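Local coordinates for protein cysteine protease-like virA (Shigella flexneri, PDB 3EB8) that acts as a secreted virulence effector required for entry into epithelial cells and spread between them, although its reported action as an alpha-tubulin protease is disputed, at residues I170-N175 with N202-Q207; P226-A231 with I279-V284. All blocks are in the same frame, centred on the assembly; numbering follows the deposited sequence.

Contact 1: I170-N175 with N202-Q207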
loop_
_atom_site.group_PDB
_atom_site.type_symbol
_atom_site.label_atom_id
_atom_site.label_comp_id
_atom_site.label_asym_id
_atom_site.label_seq_id
_atom_site.Cartn_x
_atom_site.Cartn_y
_atom_site.Cartn_z
ATOM N N ILE A 170 -4.378 18.141 0.789
ATOM C CA ILE A 170 -5.422 17.134 0.824
ATOM C C ILE A 170 -6.572 17.606 1.716
ATOM O O ILE A 170 -7.745 17.494 1.340
ATOM C CB ILE A 170 -4.921 15.776 1.321
ATOM C CG1 ILE A 170 -3.758 15.260 0.451
ATOM C CG2 ILE A 170 -6.089 14.791 1.405
ATOM C CD1 ILE A 170 -4.155 14.780 -0.911
ATOM N N ALA A 171 -6.245 18.137 2.892
ATOM C CA ALA A 171 -7.276 18.629 3.802
ATOM C C ALA A 171 -8.079 19.767 3.167
ATOM O O ALA A 171 -9.294 19.829 3.314
ATOM C CB ALA A 171 -6.666 19.077 5.129
ATOM N N ASP A 172 -7.406 20.666 2.456
ATOM C CA ASP A 172 -8.119 21.751 1.786
ATOM C C ASP A 172 -9.039 21.215 0.676
ATOM O O ASP A 172 -10.154 21.696 0.498
ATOM C CB ASP A 172 -7.152 22.790 1.209
ATOM C CG ASP A 172 -6.451 23.609 2.272
ATOM O OD1 ASP A 172 -6.874 23.551 3.447
ATOM O OD2 ASP A 172 -5.479 24.323 1.925
ATOM N N LEU A 173 -8.556 20.226 -0.071
ATOM C CA LEU A 173 -9.347 19.594 -1.124
ATOM C C LEU A 173 -10.569 18.888 -0.545
ATOM O O LEU A 173 -11.688 19.100 -0.986
ATOM C CB LEU A 173 -8.494 18.583 -1.896
ATOM C CG LEU A 173 -9.211 17.683 -2.914
ATOM C CD1 LEU A 173 -9.754 18.499 -4.064
ATOM C CD2 LEU A 173 -8.276 16.605 -3.449
ATOM N N ILE A 174 -10.341 18.052 0.457
ATOM C CA ILE A 174 -11.396 17.229 1.011
ATOM C C ILE A 174 -12.456 18.129 1.649
ATOM O O ILE A 174 -13.658 17.841 1.619
ATOM C CB ILE A 174 -10.804 16.166 1.995
ATOM C CG1 ILE A 174 -11.278 14.773 1.605
ATOM C CG2 ILE A 174 -11.080 16.495 3.481
ATOM C CD1 ILE A 174 -10.852 14.385 0.211
ATOM N N ASN A 175 -11.999 19.249 2.188
ATOM C CA ASN A 175 -12.887 20.222 2.807
ATOM C C ASN A 175 -13.821 20.919 1.811
ATOM O O ASN A 175 -15.011 21.122 2.097
ATOM C CB ASN A 175 -12.072 21.268 3.578
ATOM C CG ASN A 175 -12.870 22.520 3.877
ATOM O OD1 ASN A 175 -12.603 23.589 3.320
ATOM N ND2 ASN A 175 -13.880 22.389 4.738
ATOM N N ASN A 202 -2.833 26.946 -5.297
ATOM C CA ASN A 202 -1.973 28.113 -5.142
ATOM C C ASN A 202 -1.693 28.486 -3.687
ATOM O O ASN A 202 -0.604 28.967 -3.376
ATOM C CB ASN A 202 -2.502 29.300 -5.945
ATOM C CG ASN A 202 -1.968 29.313 -7.366
ATOM O OD1 ASN A 202 -0.757 29.205 -7.583
ATOM N ND2 ASN A 202 -2.861 29.435 -8.339
ATOM N N SER A 203 -2.658 28.238 -2.802
ATOM C CA SER A 203 -2.438 28.432 -1.366
ATOM C C SER A 203 -1.326 27.521 -0.847
ATOM O O SER A 203 -0.588 27.893 0.057
ATOM C CB SER A 203 -3.722 28.164 -0.564
ATOM O OG SER A 203 -4.609 29.273 -0.579
ATOM N N ASN A 204 -1.217 26.326 -1.421
ATOM C CA ASN A 204 -0.310 25.297 -0.897
ATOM C C ASN A 204 0.977 25.125 -1.676
ATOM O O ASN A 204 1.811 24.297 -1.315
ATOM C CB ASN A 204 -1.012 23.935 -0.799
ATOM C CG ASN A 204 -1.914 23.837 0.406
ATOM O OD1 ASN A 204 -1.440 23.726 1.539
ATOM N ND2 ASN A 204 -3.224 23.898 0.174
ATOM N N PHE A 205 1.123 25.895 -2.746
ATOM C CA PHE A 205 2.340 25.876 -3.551
ATOM C C PHE A 205 2.813 27.303 -3.857
ATOM O O PHE A 205 2.550 27.837 -4.934
ATOM C CB PHE A 205 2.118 25.096 -4.849
ATOM C CG PHE A 205 2.096 23.599 -4.671
ATOM C CD1 PHE A 205 1.017 22.847 -5.119
ATOM C CD2 PHE A 205 3.151 22.941 -4.072
ATOM C CE1 PHE A 205 0.993 21.462 -4.969
ATOM C CE2 PHE A 205 3.132 21.558 -3.914
ATOM C CZ PHE A 205 2.049 20.821 -4.363
ATOM N N PRO A 206 3.517 27.924 -2.899
ATOM C CA PRO A 206 4.043 29.287 -3.044
ATOM C C PRO A 206 5.242 29.346 -3.992
ATOM O O PRO A 206 5.351 30.273 -4.800
ATOM C CB PRO A 206 4.501 29.649 -1.622
ATOM C CG PRO A 206 4.026 28.532 -0.730
ATOM C CD PRO A 206 3.875 27.331 -1.602
ATOM N N GLN A 207 6.124 28.356 -3.886
ATOM C CA GLN A 207 7.351 28.291 -4.686
ATOM C C GLN A 207 7.106 28.439 -6.196
ATOM O O GLN A 207 6.130 27.919 -6.737
ATOM C CB GLN A 207 8.097 26.986 -4.401
ATOM C CG GLN A 207 7.918 26.427 -2.981
ATOM C CD GLN A 207 6.668 25.556 -2.818
ATOM O OE1 GLN A 207 6.571 24.757 -1.882
ATOM N NE2 GLN A 207 5.714 25.710 -3.729
#
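Asp172 and Asn204 meet across two helices of this EspG/VirA-family fold. It is a helix-to-helix contact at the surface, carried by one polar pair. Asp172 lies on helix 167-176 and Asn204 on helix 194-204. The close part of the contact is small. Asn204 ND2 donates to Asp172 OD2 at 2.9 Å, with an N-H...O angle of 155°. The oxygen lies almost in the amide plane of Asn204. The amide in turn reaches the carboxylate on its anti side, somewhat above the plane. The two flat groups are turned 43° against each other, so neither lies flat on the other. In Asp172, chi1 of -70° sets CG anti to the carbonyl carbon and sends the carboxylate across to the other helix.

Both partners are tied to their own helices as well. Lys168, one turn earlier, forms a salt bridge with Asp172 OD2, and Asn204 ND2 also donates to Ile200 O. OD2 is thus held by an amide and a lysine. The nearby positive charge probably favours the ionised carboxylate. Asn204 also touches Lys168 and Leu169 of helix 167-176.

Around this bond the fit is loose. The CA atoms of Asp172 and Asn204 are 9.0 Å apart. The segments bury just 69 Å² between them, and both touching residues are partly exposed. The apolar side chains pack on other parts of the fold: Ile170 on Ile148, Leu173 on Phe223. The amide oxygen, Asn204 OD1, stays 4.1 Å from Asp172 OD2.

Contact 2: P226-A231 with I279-V284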
loop_
_atom_site.group_PDB
_atom_site.type_symbol
_atom_site.label_atom_id
_atom_site.label_comp_id
_atom_site.label_asym_id
_atom_site.label_seq_id
_atom_site.Cartn_x
_atom_site.Cartn_y
_atom_site.Cartn_z
ATOM N N PRO A 226 -13.011 13.474 -11.593
ATOM C CA PRO A 226 -13.799 12.726 -10.613
ATOM C C PRO A 226 -13.239 11.325 -10.412
ATOM O O PRO A 226 -13.369 10.758 -9.341
ATOM C CB PRO A 226 -15.188 12.662 -11.242
ATOM C CG PRO A 226 -15.202 13.735 -12.276
ATOM C CD PRO A 226 -13.796 13.809 -12.789
ATOM N N ALA A 227 -12.600 10.770 -11.423
ATOM C CA ALA A 227 -12.041 9.449 -11.256
ATOM C C ALA A 227 -10.881 9.522 -10.271
ATOM O O ALA A 227 -10.680 8.620 -9.472
ATOM C CB ALA A 227 -11.591 8.867 -12.590
ATOM N N PHE A 228 -10.131 10.618 -10.324
ATOM C CA PHE A 228 -9.054 10.822 -9.377
ATOM C C PHE A 228 -9.588 11.024 -7.947
ATOM O O PHE A 228 -9.079 10.434 -6.996
ATOM C CB PHE A 228 -8.146 11.991 -9.768
ATOM C CG PHE A 228 -7.084 12.256 -8.749
ATOM C CD1 PHE A 228 -5.941 11.468 -8.704
ATOM C CD2 PHE A 228 -7.269 13.232 -7.775
ATOM C CE1 PHE A 228 -4.976 11.672 -7.717
ATOM C CE2 PHE A 228 -6.306 13.450 -6.795
ATOM C CZ PHE A 228 -5.156 12.670 -6.757
ATOM N N ILE A 229 -10.609 11.860 -7.800
ATOM C CA ILE A 229 -11.204 12.060 -6.483
ATOM C C ILE A 229 -11.671 10.717 -5.931
ATOM O O ILE A 229 -11.470 10.398 -4.760
ATOM C CB ILE A 229 -12.400 13.032 -6.546
ATOM C CG1 ILE A 229 -11.943 14.395 -7.080
ATOM C CG2 ILE A 229 -13.065 13.146 -5.178
ATOM C CD1 ILE A 229 -10.721 14.971 -6.347
ATOM N N SER A 230 -12.265 9.928 -6.815
ATOM C CA SER A 230 -12.778 8.618 -6.474
ATOM C C SER A 230 -11.644 7.711 -6.035
ATOM O O SER A 230 -11.781 6.982 -5.054
ATOM C CB SER A 230 -13.528 8.015 -7.673
ATOM O OG SER A 230 -14.732 8.720 -7.944
ATOM N N ALA A 231 -10.523 7.772 -6.755
ATOM C CA ALA A 231 -9.356 6.941 -6.445
ATOM C C ALA A 231 -8.729 7.309 -5.096
ATOM O O ALA A 231 -8.439 6.439 -4.265
ATOM C CB ALA A 231 -8.326 7.055 -7.538
ATOM N N ILE A 279 -0.563 5.884 0.589
ATOM C CA ILE A 279 -1.346 5.818 -0.629
ATOM C C ILE A 279 -0.548 6.291 -1.836
ATOM O O ILE A 279 -0.125 7.434 -1.902
ATOM C CB ILE A 279 -2.631 6.657 -0.472
ATOM C CG1 ILE A 279 -3.525 6.002 0.587
ATOM C CG2 ILE A 279 -3.358 6.794 -1.816
ATOM C CD1 ILE A 279 -4.566 6.936 1.180
ATOM N N LYS A 280 -0.326 5.393 -2.779
ATOM C CA LYS A 280 0.340 5.756 -4.024
ATOM C C LYS A 280 -0.642 5.643 -5.184
ATOM O O LYS A 280 -1.300 4.617 -5.341
ATOM C CB LYS A 280 1.572 4.886 -4.270
ATOM C CG LYS A 280 2.696 5.145 -3.275
ATOM C CD LYS A 280 4.054 5.226 -3.972
ATOM C CE LYS A 280 5.079 5.965 -3.106
ATOM N NZ LYS A 280 6.347 6.315 -3.818
ATOM N N ILE A 281 -0.757 6.714 -5.969
ATOM C CA ILE A 281 -1.682 6.769 -7.088
ATOM C C ILE A 281 -0.905 7.134 -8.327
ATOM O O ILE A 281 -0.093 8.065 -8.295
ATOM C CB ILE A 281 -2.815 7.825 -6.865
ATOM C CG1 ILE A 281 -3.621 7.493 -5.616
ATOM C CG2 ILE A 281 -3.745 7.874 -8.064
ATOM C CD1 ILE A 281 -4.463 8.608 -5.086
ATOM N N ASN A 282 -1.162 6.393 -9.410
ATOM C CA ASN A 282 -0.576 6.644 -10.712
ATOM C C ASN A 282 -1.642 6.618 -11.805
ATOM O O ASN A 282 -2.636 5.910 -11.692
ATOM C CB ASN A 282 0.509 5.615 -11.013
ATOM C CG ASN A 282 1.703 5.757 -10.087
ATOM O OD1 ASN A 282 2.487 6.691 -10.220
ATOM N ND2 ASN A 282 1.838 4.839 -9.133
ATOM N N ALA A 283 -1.442 7.406 -12.854
ATOM C CA ALA A 283 -2.360 7.411 -13.969
ATOM C C ALA A 283 -2.007 6.203 -14.814
ATOM O O ALA A 283 -0.876 5.763 -14.777
ATOM C CB ALA A 283 -2.200 8.691 -14.760
ATOM N N VAL A 284 -2.964 5.637 -15.542
ATOM C CA VAL A 284 -2.654 4.494 -16.395
ATOM C C VAL A 284 -2.105 4.982 -17.736
ATOM O O VAL A 284 -1.081 4.477 -18.244
ATOM C CB VAL A 284 -3.885 3.599 -16.636
ATOM C CG1 VAL A 284 -3.629 2.600 -17.799
ATOM C CG2 VAL A 284 -4.259 2.860 -15.360
#
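Ile281 of strand 274-283 packs against Phe228 and Ala231 of helix 226-234, a buried apolar contact of a helix on a sheet. Along the strand, Ile279 comes first. Its side chain stays beyond contact with residues 226-231 and touches Phe236 instead. Lys280 follows and turns to the other face of the sheet, where it makes a cation-pi contact with Tyr159. Ile281 faces the helix again and carries the contact. Two methyls meet one ring atom: Ile281 CG2 is 4.0 Å and Ile281 CD1 4.1 Å from Phe228 CE1. The side chains cross at about a right angle. Phe228 CG stands anti to its backbone N (chi1 177°), which swings the ring out to the strand. Ile281 CG2 lies 4.7 Å from Ala231 CB, and the small alanine lets the backbone come near: Ala231 C is 4.5 Å from Ile281 CD1. Asn282 points away from the helix. Ala283 packs on Phe160, and Val284 touches Glu301 and Leu326. The strand is hydrogen-bonded to residues 157-161 on one edge and to strand 300-312 on the other. Phe228 also meets Tyr300 edge-to-face and packs on Phe160, while Ala231 touches Val302 and Val327, so helix 226-234 spans several strands of the mixed sheet.

In the fold
Contact 1 closes before contact 2 opens along the chain, and their centres are about 17 Å apart. Contact 1 is peripheral, about 24 Å from the chain centre. Contact 2 lies deeper, at about 13 Å. Apolar packing joins them directly: Leu173 CD2 of helix 167-176 is 4.1 Å from Ile229 CD1 of helix 226-234. Helix 226-234 therefore sits between helix 167-176 and the mixed sheet. Segments 202-207 and 226-231 belong to the tubulin-binding region, residues 182-273. Segments 170-175 and 279-284 lie on either side of that region in sequence. Each contact thus joins the region to a part of the chain that flanks it, one by a single polar pair and one by apolar groups.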